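Local coordinates for protein type 3 secretion system regulator YopR (Yersinia pestis, PDB 1Z21) that may regulate assembly of the type III secretion injectisome, possibly by controlling secretion or polymerisation of the needle subunit YscF, and is involved in pathogenesis, at residues Q79-I84 with L99-L104; A26-L31 with E74-Q79. All blocks are in the same frame, centred on the assembly; numbering follows the deposited sequence.

Contact 1: residues Q79-I84 with L99-L104; sequences QVLEGI and LINKEL
L81 lays its isobutyl group alongside I100, the two side chains running antiparallel to one another, and these two residues bury the most surface here. The methyl CD1 of L81 presses on CG2 of I100 at 3.4 Å, closer than carbons usually sit, while CG of L81 lies 3.8 Å from CD1 of I100. L81 therefore spans the isoleucine from its branch methyl to its end methyl. I100 has CG2 anti to its backbone N and CG1 anti to the carbonyl carbon (chi1 -74°), which turns the branch methyl to L81 CD1; the extended chi2 (175°) then puts CD1 near V80 and I84. There, I100 CD1 meets V80 CG1 at 3.7 Å. I84, further along the same segment as V80, meets I100 tip to tip, its CD1 4.1 Å from CD1 of I100. I84 N also bonds to L81 O (3.1 Å).

Nearer the surface, the amide of exposed N101 borders the patch, with OD1 3.8 Å from L81 CD1; this is contact without a bond. L104, one turn on from I100, adds a loose touch of its CD1 on CD1 of L81 at 4.5 Å. The faces of the two helices are also joined through L77, which I100 and L104 both touch, and L81 and I84 reach back to S97 on helix 94-107.

With aliphatic carbons supplying nearly all the touching atoms, the C-terminal part of helix 71-82 is held to helix 94-107 by shape fit and burial of apolar surface, with no hydrogen bond or salt bridge between the segments.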
# COMPACT_ATOMS: atom_id res chain seq x y z
N GLN A 79 0.49 6.03 -1.74
CA GLN A 79 -0.36 6.72 -0.76
C GLN A 79 0.01 6.36 0.68
O GLN A 79 0.00 7.21 1.55
CB GLN A 79 -1.84 6.47 -1.05
CG GLN A 79 -2.78 7.30 -0.15
CD GLN A 79 -2.64 8.80 -0.35
OE1 GLN A 79 -2.35 9.26 -1.46
NE2 GLN A 79 -2.86 9.58 0.72
N VAL A 80 0.34 5.10 0.94
CA VAL A 80 0.84 4.69 2.25
C VAL A 80 2.04 5.57 2.66
O VAL A 80 2.10 6.07 3.79
CB VAL A 80 1.23 3.18 2.27
CG1 VAL A 80 2.03 2.83 3.50
CG2 VAL A 80 -0.02 2.30 2.21
N LEU A 81 2.99 5.75 1.75
CA LEU A 81 4.16 6.58 2.02
C LEU A 81 3.78 8.00 2.47
O LEU A 81 4.42 8.56 3.35
CB LEU A 81 5.08 6.66 0.80
CG LEU A 81 6.10 5.54 0.63
CD1 LEU A 81 6.70 5.61 -0.75
CD2 LEU A 81 7.20 5.61 1.68
N GLU A 82 2.75 8.58 1.84
CA GLU A 82 2.30 9.93 2.21
C GLU A 82 1.90 10.07 3.69
O GLU A 82 2.02 11.16 4.25
CB GLU A 82 1.12 10.38 1.34
CG GLU A 82 1.47 10.79 -0.08
CD GLU A 82 2.39 12.01 -0.15
OE1 GLU A 82 2.79 12.54 0.90
OE2 GLU A 82 2.72 12.44 -1.27
N GLY A 83 1.41 8.99 4.29
CA GLY A 83 1.02 8.98 5.69
C GLY A 83 2.05 8.44 6.67
O GLY A 83 1.74 8.25 7.84
N ILE A 84 3.27 8.17 6.20
CA ILE A 84 4.37 7.79 7.09
C ILE A 84 5.59 8.67 6.81
O ILE A 84 6.72 8.32 7.16
CB ILE A 84 4.71 6.28 6.94
CG1 ILE A 84 5.28 5.97 5.55
CG2 ILE A 84 3.47 5.43 7.19
CD1 ILE A 84 5.63 4.50 5.32
N LEU A 99 11.39 -0.24 2.23
CA LEU A 99 10.71 -1.44 1.72
C LEU A 99 9.78 -1.11 0.57
O LEU A 99 9.76 -1.80 -0.44
CB LEU A 99 9.86 -2.05 2.84
CG LEU A 99 10.05 -3.50 3.21
CD1 LEU A 99 11.53 -3.85 3.31
CD2 LEU A 99 9.33 -3.72 4.54
N ILE A 100 8.98 -0.06 0.76
CA ILE A 100 8.01 0.35 -0.24
C ILE A 100 8.71 0.74 -1.51
O ILE A 100 8.32 0.34 -2.61
CB ILE A 100 7.15 1.52 0.30
CG1 ILE A 100 6.17 0.97 1.33
CG2 ILE A 100 6.42 2.21 -0.86
CD1 ILE A 100 5.35 2.05 2.02
N ASN A 101 9.78 1.50 -1.38
CA ASN A 101 10.51 1.94 -2.54
C ASN A 101 11.16 0.77 -3.31
O ASN A 101 11.21 0.81 -4.52
CB ASN A 101 11.47 3.06 -2.16
CG ASN A 101 10.71 4.37 -1.81
OD1 ASN A 101 9.89 4.87 -2.60
ND2 ASN A 101 10.95 4.90 -0.62
N LYS A 102 11.60 -0.27 -2.60
CA LYS A 102 12.14 -1.46 -3.27
C LYS A 102 11.06 -2.21 -4.05
O LYS A 102 11.29 -2.65 -5.18
CB LYS A 102 12.84 -2.38 -2.27
CG LYS A 102 14.11 -1.80 -1.73
CD LYS A 102 15.02 -2.83 -1.17
CE LYS A 102 16.26 -2.20 -0.57
NZ LYS A 102 17.18 -1.70 -1.61
N GLU A 103 9.86 -2.34 -3.48
CA GLU A 103 8.74 -2.94 -4.21
C GLU A 103 8.31 -2.09 -5.40
O GLU A 103 8.00 -2.63 -6.45
CB GLU A 103 7.54 -3.18 -3.29
CG GLU A 103 6.32 -3.82 -3.97
CD GLU A 103 6.59 -5.19 -4.60
OE1 GLU A 103 7.56 -5.88 -4.20
OE2 GLU A 103 5.81 -5.60 -5.49
N LEU A 104 8.30 -0.76 -5.26
CA LEU A 104 7.93 0.09 -6.38
C LEU A 104 8.92 -0.09 -7.54
O LEU A 104 8.52 -0.08 -8.69
CB LEU A 104 7.81 1.56 -5.96
CG LEU A 104 6.55 1.88 -5.15
CD1 LEU A 104 6.64 3.24 -4.54
CD2 LEU A 104 5.31 1.80 -6.01

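Contact 2: residues A26-L31 with E74-Q79; sequences AVLEVL and EAILLQ
L28 and Q79 lie side by side but point opposite ways, so that the branch of the leucine lies against the aliphatic base of the glutamine: CG of L28 is 3.8 Å from Q79 CB. Q79 has its CG anti to the backbone N (chi1 -174°), and that methylene sits 3.7 Å from the carbonyl oxygen L28 O. A bend at chi2 brings CD round to the E29 side. There the side chain of E29 runs roughly perpendicular to that of Q79, and its carboxylate is turned 70° from the amide. A single hydrogen bond joins them, from Q79 NE2 to E29 OE1, 2.8 Å long and nearly straight. It falls on the anti lone pair of the carboxylate oxygen, and OE1 lies almost in the amide plane, so the donor N-H is well aimed despite the twist between the two groups. The same oxygen also takes a salt bridge from R36, whose NH2 bonds to the main-chain oxygen of Q79 as well; the arginine thus ties the carboxylate to helix 71-82 a second time and probably stabilises its negative charge.

Away from this polar pair the contact is mainly apolar. L28 CD1 packs on the methyl of A75 at 4.0 Å, and CD2 of L28 rests 3.8 Å from the backbone oxygen A75 O. One turn along helix 25-43, L31 offers CB to the end methyl CD1 of I76, 3.9 Å away.

The two short helical segments run almost perpendicular, at 91°, with their axes 9.3 Å apart at closest approach. Helix 6-19 covers the apolar end, where W14 touches both L31 and I76, while L77 and L78 of segment 74-79 pack on helix 94-107.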
# COMPACT_ATOMS: atom_id res chain seq x y z
N ALA A 26 -8.02 12.02 -1.57
CA ALA A 26 -8.77 11.77 -0.35
C ALA A 26 -9.40 10.39 -0.41
O ALA A 26 -9.40 9.66 0.57
CB ALA A 26 -9.82 12.85 -0.13
N VAL A 27 -9.88 10.01 -1.59
CA VAL A 27 -10.45 8.69 -1.79
C VAL A 27 -9.35 7.64 -1.67
O VAL A 27 -9.52 6.62 -1.03
CB VAL A 27 -11.16 8.59 -3.15
CG1 VAL A 27 -11.64 7.17 -3.39
CG2 VAL A 27 -12.34 9.57 -3.21
N LEU A 28 -8.21 7.92 -2.30
CA LEU A 28 -7.09 7.00 -2.23
C LEU A 28 -6.56 6.86 -0.79
O LEU A 28 -6.14 5.78 -0.39
CB LEU A 28 -5.99 7.45 -3.19
CG LEU A 28 -4.82 6.48 -3.39
CD1 LEU A 28 -5.29 5.15 -3.93
CD2 LEU A 28 -3.82 7.12 -4.32
N GLU A 29 -6.62 7.93 -0.01
CA GLU A 29 -6.21 7.86 1.40
C GLU A 29 -7.14 6.94 2.20
O GLU A 29 -6.69 6.14 3.02
CB GLU A 29 -6.15 9.27 2.00
CG GLU A 29 -5.96 9.33 3.51
CD GLU A 29 -4.65 8.73 3.97
OE1 GLU A 29 -3.73 8.57 3.13
OE2 GLU A 29 -4.56 8.41 5.16
N VAL A 30 -8.44 7.04 1.97
CA VAL A 30 -9.35 6.06 2.58
C VAL A 30 -8.96 4.61 2.20
O VAL A 30 -8.86 3.73 3.07
CB VAL A 30 -10.84 6.33 2.19
CG1 VAL A 30 -11.74 5.31 2.86
CG2 VAL A 30 -11.26 7.73 2.60
N LEU A 31 -8.71 4.38 0.91
CA LEU A 31 -8.27 3.06 0.44
C LEU A 31 -6.99 2.60 1.13
O LEU A 31 -6.85 1.43 1.49
CB LEU A 31 -8.06 3.08 -1.07
CG LEU A 31 -9.33 2.90 -1.91
CD1 LEU A 31 -9.16 3.38 -3.36
CD2 LEU A 31 -9.77 1.47 -1.90
N GLU A 74 0.56 -0.10 -6.82
CA GLU A 74 1.41 1.07 -7.00
C GLU A 74 0.78 2.31 -6.37
O GLU A 74 1.43 3.03 -5.64
CB GLU A 74 1.67 1.32 -8.48
CG GLU A 74 2.58 0.27 -9.11
CD GLU A 74 2.57 0.29 -10.62
OE1 GLU A 74 1.74 1.01 -11.22
OE2 GLU A 74 3.39 -0.42 -11.21
N ALA A 75 -0.52 2.51 -6.61
CA ALA A 75 -1.23 3.64 -6.01
C ALA A 75 -1.29 3.55 -4.50
O ALA A 75 -1.06 4.53 -3.80
CB ALA A 75 -2.64 3.72 -6.59
N ILE A 76 -1.63 2.36 -4.00
CA ILE A 76 -1.68 2.13 -2.57
C ILE A 76 -0.33 2.39 -1.91
O ILE A 76 -0.25 3.09 -0.92
CB ILE A 76 -2.21 0.71 -2.26
CG1 ILE A 76 -3.71 0.60 -2.62
CG2 ILE A 76 -1.96 0.33 -0.79
CD1 ILE A 76 -4.67 1.34 -1.70
N LEU A 77 0.74 1.83 -2.47
CA LEU A 77 2.08 1.97 -1.91
C LEU A 77 2.50 3.43 -1.79
O LEU A 77 2.98 3.86 -0.75
CB LEU A 77 3.12 1.17 -2.74
CG LEU A 77 3.11 -0.35 -2.51
CD1 LEU A 77 3.97 -1.05 -3.56
CD2 LEU A 77 3.57 -0.69 -1.12
N LEU A 78 2.28 4.19 -2.86
CA LEU A 78 2.60 5.61 -2.89
C LEU A 78 1.76 6.36 -1.85
O LEU A 78 2.29 7.19 -1.13
CB LEU A 78 2.39 6.18 -4.30
CG LEU A 78 3.47 5.69 -5.28
CD1 LEU A 78 3.12 5.96 -6.72
CD2 LEU A 78 4.80 6.31 -4.96
N GLN A 79 0.49 6.03 -1.74
CA GLN A 79 -0.36 6.72 -0.76
C GLN A 79 0.01 6.36 0.68
O GLN A 79 0.00 7.21 1.55
CB GLN A 79 -1.84 6.47 -1.05
CG GLN A 79 -2.78 7.30 -0.15
CD GLN A 79 -2.64 8.80 -0.35
OE1 GLN A 79 -2.35 9.26 -1.46
NE2 GLN A 79 -2.86 9.58 0.72

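Overall arrangement
Helix 71-82 is common to both contacts and sits between helix 25-43, which it meets in contact 2, and helix 94-107, which it meets in contact 1. The contact centres are about 10 Å apart, and each lies about 7 Å from the centre of the chain. Q79 belongs to both ranges, and direct packing links them, as where L104 CD1 approaches L78 CD2 at 3.6 Å. They come in series: contact 2, between parts distant in sequence, closes on helix 71-82 before contact 1 opens from it across the unmodelled residues 85-92. Together they connect three of the five helices of the YopR core domain, which resembles one domain of the secretion regulator YopN.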